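Local coordinates for NikO protein (Streptomyces tendae, PDB 4FQD) that serves as an enolpyruvyl transferase in nikkomycin biosynthesis and belongs to the MurA subfamily of the EPSP synthase family, at residues S31-K34 against H35-V38; E67-A71 against A72-A76; R104-G107 against S108-L111; D223-T226 against V227-L231. The protein carries 4 engineered substitutions. All coordinates share one frame; numbering follows the deposited sequence.

Interaction 1. Residues S31-K34 against H35-V38; sequences SGFK and HSLV
Phe-33 occupies the N-cap position of helix 34-44 and meets His-35, Ser-36 and Leu-37 of its first turn. Here the loop after strand 27-29 enters the helix, inside the inverse alpha/beta barrel. Phe-33 O takes the first helical bond, from Leu-37 N at 3.0 Å. The ring swings back over the new turn because CG stands anti to the backbone N (chi1 -161°). His-35 CB then sits over one face of the Phe-33 ring, 4.0 Å from the centroid, as a CH-pi contact. The imidazole itself lies steeply to the phenyl ring, the planes at 80°, and receives Phe-33 CZ at its edge, in plane. On the other flank, Phe-33 CD2 comes within 3.1 Å of Ser-36 OG. An alanine here is likely to leave His-35 CB without its aromatic partner and His-35 freer to turn. Phe-33 also packs on Ile-262 and Asp-264. Lys-34 comes next, its backbone N bonded to Asp-264 OD2. Its extended chain delivers NZ to Arg-436 O. Lys-34 O continues the helix by accepting Val-38 N at 3.2 Å, while Val-38 CG2 touches the same oxygen.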
loop_
_atom_site.group_PDB
_atom_site.type_symbol
_atom_site.label_atom_id
_atom_site.label_comp_id
_atom_site.label_asym_id
_atom_site.label_seq_id
_atom_site.Cartn_x
_atom_site.Cartn_y
_atom_site.Cartn_z
ATOM N N SER A 31 -27.763 -7.454 -9.199
ATOM C CA SER A 31 -27.828 -7.692 -10.633
ATOM C C SER A 31 -26.490 -8.243 -11.108
ATOM O O SER A 31 -25.505 -8.221 -10.368
ATOM C CB SER A 31 -28.174 -6.406 -11.382
ATOM O OG SER A 31 -29.475 -5.955 -11.046
ATOM N N GLY A 32 -26.458 -8.738 -12.341
ATOM C CA GLY A 32 -25.251 -9.325 -12.895
ATOM C C GLY A 32 -24.124 -8.328 -13.066
ATOM O O GLY A 32 -24.354 -7.119 -13.129
ATOM N N PHE A 33 -22.901 -8.843 -13.141
ATOM C CA PHE A 33 -21.714 -8.009 -13.288
ATOM C C PHE A 33 -21.742 -7.250 -14.610
ATOM O O PHE A 33 -21.795 -7.847 -15.685
ATOM C CB PHE A 33 -20.448 -8.864 -13.199
ATOM C CG PHE A 33 -19.201 -8.081 -12.888
ATOM C CD1 PHE A 33 -19.276 -6.777 -12.424
ATOM C CD2 PHE A 33 -17.950 -8.653 -13.065
ATOM C CE1 PHE A 33 -18.126 -6.060 -12.138
ATOM C CE2 PHE A 33 -16.798 -7.941 -12.782
ATOM C CZ PHE A 33 -16.885 -6.645 -12.318
ATOM N N LYS A 34 -21.711 -5.926 -14.507
ATOM C CA LYS A 34 -21.691 -5.040 -15.665
ATOM C C LYS A 34 -20.519 -5.334 -16.596
ATOM O O LYS A 34 -20.675 -5.363 -17.817
ATOM C CB LYS A 34 -21.616 -3.589 -15.194
ATOM C CG LYS A 34 -21.157 -2.609 -16.256
ATOM C CD LYS A 34 -20.929 -1.232 -15.662
ATOM C CE LYS A 34 -20.371 -0.274 -16.699
ATOM N NZ LYS A 34 -20.118 1.076 -16.126
ATOM N N HIS A 35 -19.347 -5.552 -16.011
ATOM C CA HIS A 35 -18.134 -5.761 -16.793
ATOM C C HIS A 35 -18.092 -7.141 -17.449
ATOM O O HIS A 35 -17.540 -7.299 -18.538
ATOM C CB HIS A 35 -16.897 -5.517 -15.926
ATOM C CG HIS A 35 -16.795 -4.116 -15.408
ATOM N ND1 HIS A 35 -16.567 -3.826 -14.079
ATOM C CD2 HIS A 35 -16.894 -2.923 -16.040
ATOM C CE1 HIS A 35 -16.531 -2.517 -13.915
ATOM N NE2 HIS A 35 -16.724 -1.944 -15.090
ATOM N N SER A 36 -18.681 -8.134 -16.788
ATOM C CA SER A 36 -18.787 -9.473 -17.364
ATOM C C SER A 36 -19.784 -9.475 -18.514
ATOM O O SER A 36 -19.625 -10.210 -19.488
ATOM C CB SER A 36 -19.214 -10.491 -16.307
ATOM O OG SER A 36 -18.170 -10.735 -15.383
ATOM N N LEU A 37 -20.820 -8.652 -18.382
ATOM C CA LEU A 37 -21.812 -8.490 -19.434
ATOM C C LEU A 37 -21.160 -7.971 -20.709
ATOM O O LEU A 37 -21.438 -8.462 -21.802
ATOM C CB LEU A 37 -22.908 -7.527 -18.980
ATOM C CG LEU A 37 -23.850 -7.012 -20.067
ATOM C CD1 LEU A 37 -24.617 -8.152 -20.714
ATOM C CD2 LEU A 37 -24.803 -5.989 -19.488
ATOM N N VAL A 38 -20.292 -6.978 -20.556
ATOM C CA VAL A 38 -19.577 -6.394 -21.685
ATOM C C VAL A 38 -18.718 -7.431 -22.402
ATOM O O VAL A 38 -18.785 -7.566 -23.624
ATOM C CB VAL A 38 -18.685 -5.219 -21.235
ATOM C CG1 VAL A 38 -17.721 -4.821 -22.343
ATOM C CG2 VAL A 38 -19.542 -4.036 -20.805
#

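Interaction 2. Residues E67-A71 against A72-A76; sequences EIFRA and AGAHA
Phe-69 and Arg-70 lie on the last turn of helix 60-71 and reach over to residues 72-76, which close the helix in a Schellman motif. Gly-73 is the C-prime residue, with the positive phi (86°) that glycine accepts readily. Ala-74 N bonds to Phe-69 O at 2.8 Å, and Gly-73 N to Arg-70 O at 3.2 Å. Phe-69 O also takes Ala-72 N, from the opposite face of its carbonyl plane. The side chain of Phe-69 has an unusual first torsion, chi1 -95°, away from the staggered positions. Phe-69 CB packs on Ala-76 CB at 3.6 Å. CD2 meets Ala-74 CB and the His-75 carbonyl. Beyond the turn, Trp-92 meets the same ring edge-to-face and Val-87 of strand 84-88 packs on it. Phe-69 thus helps pack the helix end against strands 75-79 and 84-88. The Arg-70 side chain sets out away from residues 72-76. A bend at chi3 (-61°) folds its guanidinium back along the turn to the start of the strand. There Arg-70 NH1 donates to Ala-76 O at 2.8 Å. That oxygen lies within the guanidinium plane, but NH1 stands above the carbonyl plane, 50° out of it.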
loop_
_atom_site.group_PDB
_atom_site.type_symbol
_atom_site.label_atom_id
_atom_site.label_comp_id
_atom_site.label_asym_id
_atom_site.label_seq_id
_atom_site.Cartn_x
_atom_site.Cartn_y
_atom_site.Cartn_z
ATOM N N GLU A 67 -29.011 -2.236 -28.787
ATOM C CA GLU A 67 -29.304 -1.382 -29.931
ATOM C C GLU A 67 -28.206 -1.483 -30.983
ATOM O O GLU A 67 -28.484 -1.475 -32.181
ATOM C CB GLU A 67 -29.489 0.072 -29.487
ATOM C CG GLU A 67 -30.728 0.309 -28.635
ATOM C CD GLU A 67 -30.806 1.725 -28.098
ATOM O OE1 GLU A 67 -29.916 2.537 -28.428
ATOM O OE2 GLU A 67 -31.756 2.027 -27.345
ATOM N N ILE A 68 -26.960 -1.579 -30.529
ATOM C CA ILE A 68 -25.820 -1.713 -31.432
ATOM C C ILE A 68 -25.933 -2.984 -32.273
ATOM O O ILE A 68 -25.684 -2.967 -33.480
ATOM C CB ILE A 68 -24.482 -1.713 -30.659
ATOM C CG1 ILE A 68 -24.202 -0.325 -30.077
ATOM C CG2 ILE A 68 -23.334 -2.141 -31.561
ATOM C CD1 ILE A 68 -22.928 -0.248 -29.261
ATOM N N PHE A 69 -26.322 -4.080 -31.630
ATOM C CA PHE A 69 -26.503 -5.355 -32.317
ATOM C C PHE A 69 -27.558 -5.266 -33.417
ATOM O O PHE A 69 -27.306 -5.643 -34.562
ATOM C CB PHE A 69 -26.879 -6.452 -31.318
ATOM C CG PHE A 69 -25.707 -7.247 -30.819
ATOM C CD1 PHE A 69 -24.679 -6.633 -30.124
ATOM C CD2 PHE A 69 -25.641 -8.614 -31.036
ATOM C CE1 PHE A 69 -23.600 -7.366 -29.664
ATOM C CE2 PHE A 69 -24.565 -9.352 -30.578
ATOM C CZ PHE A 69 -23.543 -8.727 -29.889
ATOM N N ARG A 70 -28.735 -4.757 -33.068
ATOM C CA ARG A 70 -29.833 -4.643 -34.022
ATOM C C ARG A 70 -29.522 -3.650 -35.140
ATOM O O ARG A 70 -29.979 -3.817 -36.271
ATOM C CB ARG A 70 -31.128 -4.247 -33.309
ATOM C CG ARG A 70 -31.664 -5.307 -32.359
ATOM C CD ARG A 70 -33.007 -4.896 -31.778
ATOM N NE ARG A 70 -32.916 -3.660 -31.007
ATOM C CZ ARG A 70 -32.710 -3.611 -29.695
ATOM N NH1 ARG A 70 -32.575 -4.735 -29.002
ATOM N NH2 ARG A 70 -32.640 -2.441 -29.075
ATOM N N ALA A 71 -28.742 -2.622 -34.820
ATOM C CA ALA A 71 -28.372 -1.610 -35.804
ATOM C C ALA A 71 -27.415 -2.176 -36.848
ATOM O O ALA A 71 -27.316 -1.656 -37.959
ATOM C CB ALA A 71 -27.756 -0.399 -35.117
ATOM N N ALA A 72 -26.711 -3.244 -36.482
ATOM C CA ALA A 72 -25.759 -3.878 -37.387
ATOM C C ALA A 72 -26.381 -5.079 -38.090
ATOM O O ALA A 72 -25.686 -5.862 -38.736
ATOM C CB ALA A 72 -24.504 -4.293 -36.632
ATOM N N GLY A 73 -27.696 -5.220 -37.957
ATOM C CA GLY A 73 -28.415 -6.303 -38.602
ATOM C C GLY A 73 -28.434 -7.580 -37.784
ATOM O O GLY A 73 -29.019 -8.582 -38.199
ATOM N N ALA A 74 -27.792 -7.547 -36.620
ATOM C CA ALA A 74 -27.738 -8.713 -35.745
ATOM C C ALA A 74 -28.966 -8.789 -34.844
ATOM O O ALA A 74 -29.899 -7.998 -34.982
ATOM C CB ALA A 74 -26.462 -8.698 -34.914
ATOM N N HIS A 75 -28.958 -9.743 -33.919
ATOM C CA HIS A 75 -30.093 -9.962 -33.031
ATOM C C HIS A 75 -29.762 -9.622 -31.580
ATOM O O HIS A 75 -28.666 -9.918 -31.101
ATOM C CB HIS A 75 -30.568 -11.413 -33.131
ATOM C CG HIS A 75 -31.638 -11.770 -32.145
ATOM N ND1 HIS A 75 -31.357 -12.205 -30.868
ATOM C CD2 HIS A 75 -32.987 -11.755 -32.249
ATOM C CE1 HIS A 75 -32.487 -12.441 -30.227
ATOM N NE2 HIS A 75 -33.492 -12.177 -31.043
ATOM N N ALA A 76 -30.717 -9.005 -30.890
ATOM C CA ALA A 76 -30.575 -8.682 -29.474
ATOM C C ALA A 76 -31.933 -8.393 -28.843
ATOM O O ALA A 76 -32.676 -7.533 -29.316
ATOM C CB ALA A 76 -29.647 -7.494 -29.286
#

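Interaction 3. Residues R104-G107 against S108-L111; sequences RIHG and SLYL. With SO4 (sulfate ion), chain C.
His-106 and Tyr-110 converge on a bound sulfate from the loop, with its short 3-10 segment, before helix 112-118. The backbone bonds come first. Leu-109 N donates to His-106 O at 3.2 Å, an i to i+3 link. A weak bond of the same spacing joins Tyr-110 N to Gly-107 O. Ser-108 OG lies between the backbone N and the carbonyl carbon (chi1 62°), a position that folds it back toward the preceding chain. Ser-108 OG is hydrogen-bonded to Val-102 O and lies 3.2 Å from Ile-105 O, and its one proton may go to either.

Apolar contact is modest. Leu-109 CD1 leans on the imidazole of His-106, 3.5 Å from His-106 CD2. Ile-105 CG1 touches Ser-108 CB, and the side chain also packs on helix 60-71.

The aromatic pair is loose. The rings of His-106 and Tyr-110 lie steeply to each other, centroids 5.9 Å apart, and His-106 CE1 approaches Tyr-110 OH at 3.8 Å. Tyr-110 also packs on Val-38 and Ala-42 of helix 34-44.

Both residues touch the ion. Tyr-110 OH lies 2.7 Å from sulfate O1, a weak hydrogen bond at best. Sulfate O2 sits at the edge of the His-106 ring, 3.1 Å from His-106 CE1. Ser-193 OG and Lys-197 NZ bind the same ion. The sulfate probably came from the crystallisation liquor. A lysine and two hydroxyls around it are consistent with a pocket that accepts a negatively charged group.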
loop_
_atom_site.group_PDB
_atom_site.type_symbol
_atom_site.label_atom_id
_atom_site.label_comp_id
_atom_site.label_asym_id
_atom_site.label_seq_id
_atom_site.Cartn_x
_atom_site.Cartn_y
_atom_site.Cartn_z
ATOM N N ARG A 104 -21.906 6.078 -26.579
ATOM C CA ARG A 104 -22.736 6.160 -25.381
ATOM C C ARG A 104 -22.166 5.327 -24.237
ATOM O O ARG A 104 -22.341 5.664 -23.066
ATOM C CB ARG A 104 -24.170 5.716 -25.683
ATOM C CG ARG A 104 -24.966 6.702 -26.519
ATOM C CD ARG A 104 -26.312 6.127 -26.931
ATOM N NE ARG A 104 -27.216 5.975 -25.795
ATOM C CZ ARG A 104 -28.117 6.883 -25.433
ATOM N NH1 ARG A 104 -28.238 8.009 -26.122
ATOM N NH2 ARG A 104 -28.899 6.666 -24.386
ATOM N N ILE A 105 -21.485 4.237 -24.581
ATOM C CA ILE A 105 -20.915 3.347 -23.576
ATOM C C ILE A 105 -19.437 3.061 -23.824
ATOM O O ILE A 105 -18.921 3.280 -24.920
ATOM C CB ILE A 105 -21.673 2.009 -23.504
ATOM C CG1 ILE A 105 -21.676 1.326 -24.873
ATOM C CG2 ILE A 105 -23.095 2.225 -23.009
ATOM C CD1 ILE A 105 -22.318 -0.041 -24.866
ATOM N N HIS A 106 -18.765 2.566 -22.790
ATOM C CA HIS A 106 -17.353 2.221 -22.875
ATOM C C HIS A 106 -17.174 0.800 -23.399
ATOM O O HIS A 106 -16.152 0.470 -23.999
ATOM C CB HIS A 106 -16.699 2.362 -21.498
ATOM C CG HIS A 106 -15.270 1.918 -21.456
ATOM N ND1 HIS A 106 -14.890 0.679 -20.991
ATOM C CD2 HIS A 106 -14.129 2.552 -21.816
ATOM C CE1 HIS A 106 -13.575 0.565 -21.070
ATOM N NE2 HIS A 106 -13.090 1.689 -21.566
ATOM N N GLY A 107 -18.183 -0.036 -23.176
ATOM C CA GLY A 107 -18.117 -1.437 -23.549
ATOM C C GLY A 107 -18.091 -1.698 -25.045
ATOM O O GLY A 107 -17.776 -2.805 -25.482
ATOM N N SER A 108 -18.421 -0.679 -25.831
ATOM C CA SER A 108 -18.436 -0.808 -27.283
ATOM C C SER A 108 -17.024 -0.955 -27.842
ATOM O O SER A 108 -16.836 -1.421 -28.967
ATOM C CB SER A 108 -19.131 0.396 -27.920
ATOM O OG SER A 108 -18.442 1.598 -27.623
ATOM N N LEU A 109 -16.034 -0.557 -27.049
ATOM C CA LEU A 109 -14.634 -0.635 -27.451
ATOM C C LEU A 109 -14.185 -2.071 -27.696
ATOM O O LEU A 109 -13.298 -2.322 -28.512
ATOM C CB LEU A 109 -13.738 0.012 -26.392
ATOM C CG LEU A 109 -13.764 1.538 -26.307
ATOM C CD1 LEU A 109 -12.950 2.022 -25.120
ATOM C CD2 LEU A 109 -13.237 2.139 -27.594
ATOM N N TYR A 110 -14.798 -3.012 -26.988
ATOM C CA TYR A 110 -14.412 -4.414 -27.095
ATOM C C TYR A 110 -15.188 -5.140 -28.191
ATOM O O TYR A 110 -15.166 -6.368 -28.273
ATOM C CB TYR A 110 -14.569 -5.116 -25.745
ATOM C CG TYR A 110 -13.769 -4.455 -24.645
ATOM C CD1 TYR A 110 -12.384 -4.549 -24.618
ATOM C CD2 TYR A 110 -14.395 -3.731 -23.640
ATOM C CE1 TYR A 110 -11.644 -3.944 -23.623
ATOM C CE2 TYR A 110 -13.664 -3.121 -22.637
ATOM C CZ TYR A 110 -12.289 -3.231 -22.633
ATOM O OH TYR A 110 -11.554 -2.628 -21.640
ATOM N N LEU A 111 -15.870 -4.368 -29.030
ATOM C CA LEU A 111 -16.540 -4.910 -30.205
ATOM C C LEU A 111 -15.600 -4.834 -31.399
ATOM O O LEU A 111 -15.836 -5.464 -32.429
ATOM C CB LEU A 111 -17.822 -4.131 -30.500
ATOM C CG LEU A 111 -18.944 -4.249 -29.468
ATOM C CD1 LEU A 111 -20.096 -3.319 -29.818
ATOM C CD2 LEU A 111 -19.426 -5.685 -29.372
HETATM S S SO4 C . -11.699 -1.916 -18.366
HETATM O O1 SO4 C . -11.226 -3.161 -18.964
HETATM O O2 SO4 C . -13.022 -1.594 -18.894
HETATM O O3 SO4 C . -11.778 -2.079 -16.917
HETATM O O4 SO4 C . -10.768 -0.837 -18.684
#

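Interaction 4. Residues D223-T226 against V227-L231; sequences DMVT and VLRDL
Met-224 O receives Leu-228 N at 2.9 Å. It is one of four successive i to i+4 bonds in alpha-helix 219-231 of the inverse alpha/beta barrel. Asp-223 O takes Val-227 N, Val-225 O takes Arg-229 N, and Thr-226 O takes Asp-230 N. Asp-223 and Arg-229 have polar partners elsewhere in the chain. Asp-223 OD1 forms a salt bridge with Arg-292, and Arg-229 NH2 bonds to Ile-235 O.

Val-225 and Arg-229 run side by side. The arginine is extended from CG to NE, and this lays its guanidinium plane over the valine methyl CG1, which sits 3.7 Å above one face. Phe-237 adds a cation-pi contact. The guanidinium is thus held by an apolar contact, an aromatic ring and a backbone carbonyl. A leucine in its place would probably leave Ile-235 O without this donor and Phe-237 without its cation.

Buried side chains serve other neighbours. Met-224 packs on Leu-200 and Leu-201 of helix 192-204. Val-227 and Leu-228 lie against Ala-43 of helix 34-44. On the exposed side Thr-226 and Asp-230 lie alongside each other. The Asp-230 carboxylate bends back over the helix, placing Asp-230 CG 3.1 Å from Thr-226 O, and Thr-226 CG2 touches Asp-230 OD2 at 3.8 Å.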
loop_
_atom_site.group_PDB
_atom_site.type_symbol
_atom_site.label_atom_id
_atom_site.label_comp_id
_atom_site.label_asym_id
_atom_site.label_seq_id
_atom_site.Cartn_x
_atom_site.Cartn_y
_atom_site.Cartn_z
ATOM N N ASP A 223 -14.624 -14.962 -16.900
ATOM C CA ASP A 223 -15.910 -15.383 -17.443
ATOM C C ASP A 223 -15.949 -15.332 -18.970
ATOM O O ASP A 223 -16.641 -16.131 -19.600
ATOM C CB ASP A 223 -17.053 -14.556 -16.850
ATOM C CG ASP A 223 -17.299 -14.872 -15.387
ATOM O OD1 ASP A 223 -16.852 -15.944 -14.927
ATOM O OD2 ASP A 223 -17.943 -14.051 -14.699
ATOM N N MET A 224 -15.209 -14.398 -19.562
ATOM C CA MET A 224 -15.150 -14.304 -21.016
ATOM C C MET A 224 -14.435 -15.520 -21.599
ATOM O O MET A 224 -14.772 -15.989 -22.687
ATOM C CB MET A 224 -14.459 -13.015 -21.466
ATOM C CG MET A 224 -14.531 -12.786 -22.972
ATOM S SD MET A 224 -13.728 -11.273 -23.537
ATOM C CE MET A 224 -12.012 -11.652 -23.210
ATOM N N VAL A 225 -13.446 -16.023 -20.865
ATOM C CA VAL A 225 -12.737 -17.237 -21.252
ATOM C C VAL A 225 -13.706 -18.409 -21.339
ATOM O O VAL A 225 -13.676 -19.185 -22.294
ATOM C CB VAL A 225 -11.611 -17.575 -20.252
ATOM C CG1 VAL A 225 -11.071 -18.978 -20.499
ATOM C CG2 VAL A 225 -10.498 -16.542 -20.338
ATOM N N THR A 226 -14.574 -18.523 -20.338
ATOM C CA THR A 226 -15.577 -19.580 -20.306
ATOM C C THR A 226 -16.550 -19.450 -21.477
ATOM O O THR A 226 -16.929 -20.445 -22.094
ATOM C CB THR A 226 -16.364 -19.568 -18.980
ATOM O OG1 THR A 226 -15.454 -19.727 -17.884
ATOM C CG2 THR A 226 -17.390 -20.693 -18.950
ATOM N N VAL A 227 -16.939 -18.216 -21.784
ATOM C CA VAL A 227 -17.855 -17.956 -22.891
ATOM C C VAL A 227 -17.226 -18.333 -24.229
ATOM O O VAL A 227 -17.852 -19.005 -25.050
ATOM C CB VAL A 227 -18.299 -16.481 -22.924
ATOM C CG1 VAL A 227 -19.090 -16.189 -24.192
ATOM C CG2 VAL A 227 -19.120 -16.147 -21.689
ATOM N N LEU A 228 -15.986 -17.903 -24.439
ATOM C CA LEU A 228 -15.256 -18.232 -25.661
ATOM C C LEU A 228 -15.070 -19.738 -25.814
ATOM O O LEU A 228 -15.196 -20.275 -26.914
ATOM C CB LEU A 228 -13.899 -17.526 -25.690
ATOM C CG LEU A 228 -13.924 -16.044 -26.069
ATOM C CD1 LEU A 228 -12.526 -15.451 -26.013
ATOM C CD2 LEU A 228 -14.535 -15.858 -27.452
ATOM N N ARG A 229 -14.769 -20.408 -24.706
ATOM C CA ARG A 229 -14.629 -21.861 -24.700
ATOM C C ARG A 229 -15.923 -22.542 -25.131
ATOM O O ARG A 229 -15.906 -23.470 -25.939
ATOM C CB ARG A 229 -14.220 -22.358 -23.311
ATOM C CG ARG A 229 -12.740 -22.207 -22.998
ATOM C CD ARG A 229 -12.442 -22.587 -21.554
ATOM N NE ARG A 229 -11.010 -22.592 -21.268
ATOM C CZ ARG A 229 -10.492 -22.726 -20.051
ATOM N NH1 ARG A 229 -11.289 -22.858 -18.999
ATOM N NH2 ARG A 229 -9.177 -22.721 -19.882
ATOM N N ASP A 230 -17.042 -22.074 -24.586
ATOM C CA ASP A 230 -18.345 -22.648 -24.899
ATOM C C ASP A 230 -18.772 -22.335 -26.331
ATOM O O ASP A 230 -19.550 -23.077 -26.928
ATOM C CB ASP A 230 -19.404 -22.153 -23.910
ATOM C CG ASP A 230 -19.114 -22.576 -22.483
ATOM O OD1 ASP A 230 -18.262 -23.470 -22.287
ATOM O OD2 ASP A 230 -19.740 -22.020 -21.556
ATOM N N LEU A 231 -18.259 -21.234 -26.877
ATOM C CA LEU A 231 -18.540 -20.864 -28.261
ATOM C C LEU A 231 -17.862 -21.824 -29.234
ATOM O O LEU A 231 -18.379 -22.094 -30.318
ATOM C CB LEU A 231 -18.093 -19.427 -28.545
ATOM C CG LEU A 231 -18.988 -18.301 -28.024
ATOM C CD1 LEU A 231 -18.333 -16.948 -28.249
ATOM C CD2 LEU A 231 -20.353 -18.352 -28.691
#

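The four contacts follow one another along the chain, and none nests in or crosses another. Each is a local turn and closes no long loop. Interaction 1 starts helix 34-44 after strand 27-29. Interaction 2 ends helix 60-71 and leads into strand 75-79. Interaction 3 is the turn before helix 112-118, and interaction 4 is the last part of helix 219-231. In space interaction 1 joins its neighbours: Val-38 CG1 packs on Gly-107 and Tyr-110 of interaction 3, and Ser-36 OG makes a weak bond to Asp-223 of interaction 4. Ile-68 links interaction 2 to Leu-111 and Ser-108. Interactions 2 and 4 do not touch; their nearest atoms are about 10 Å apart.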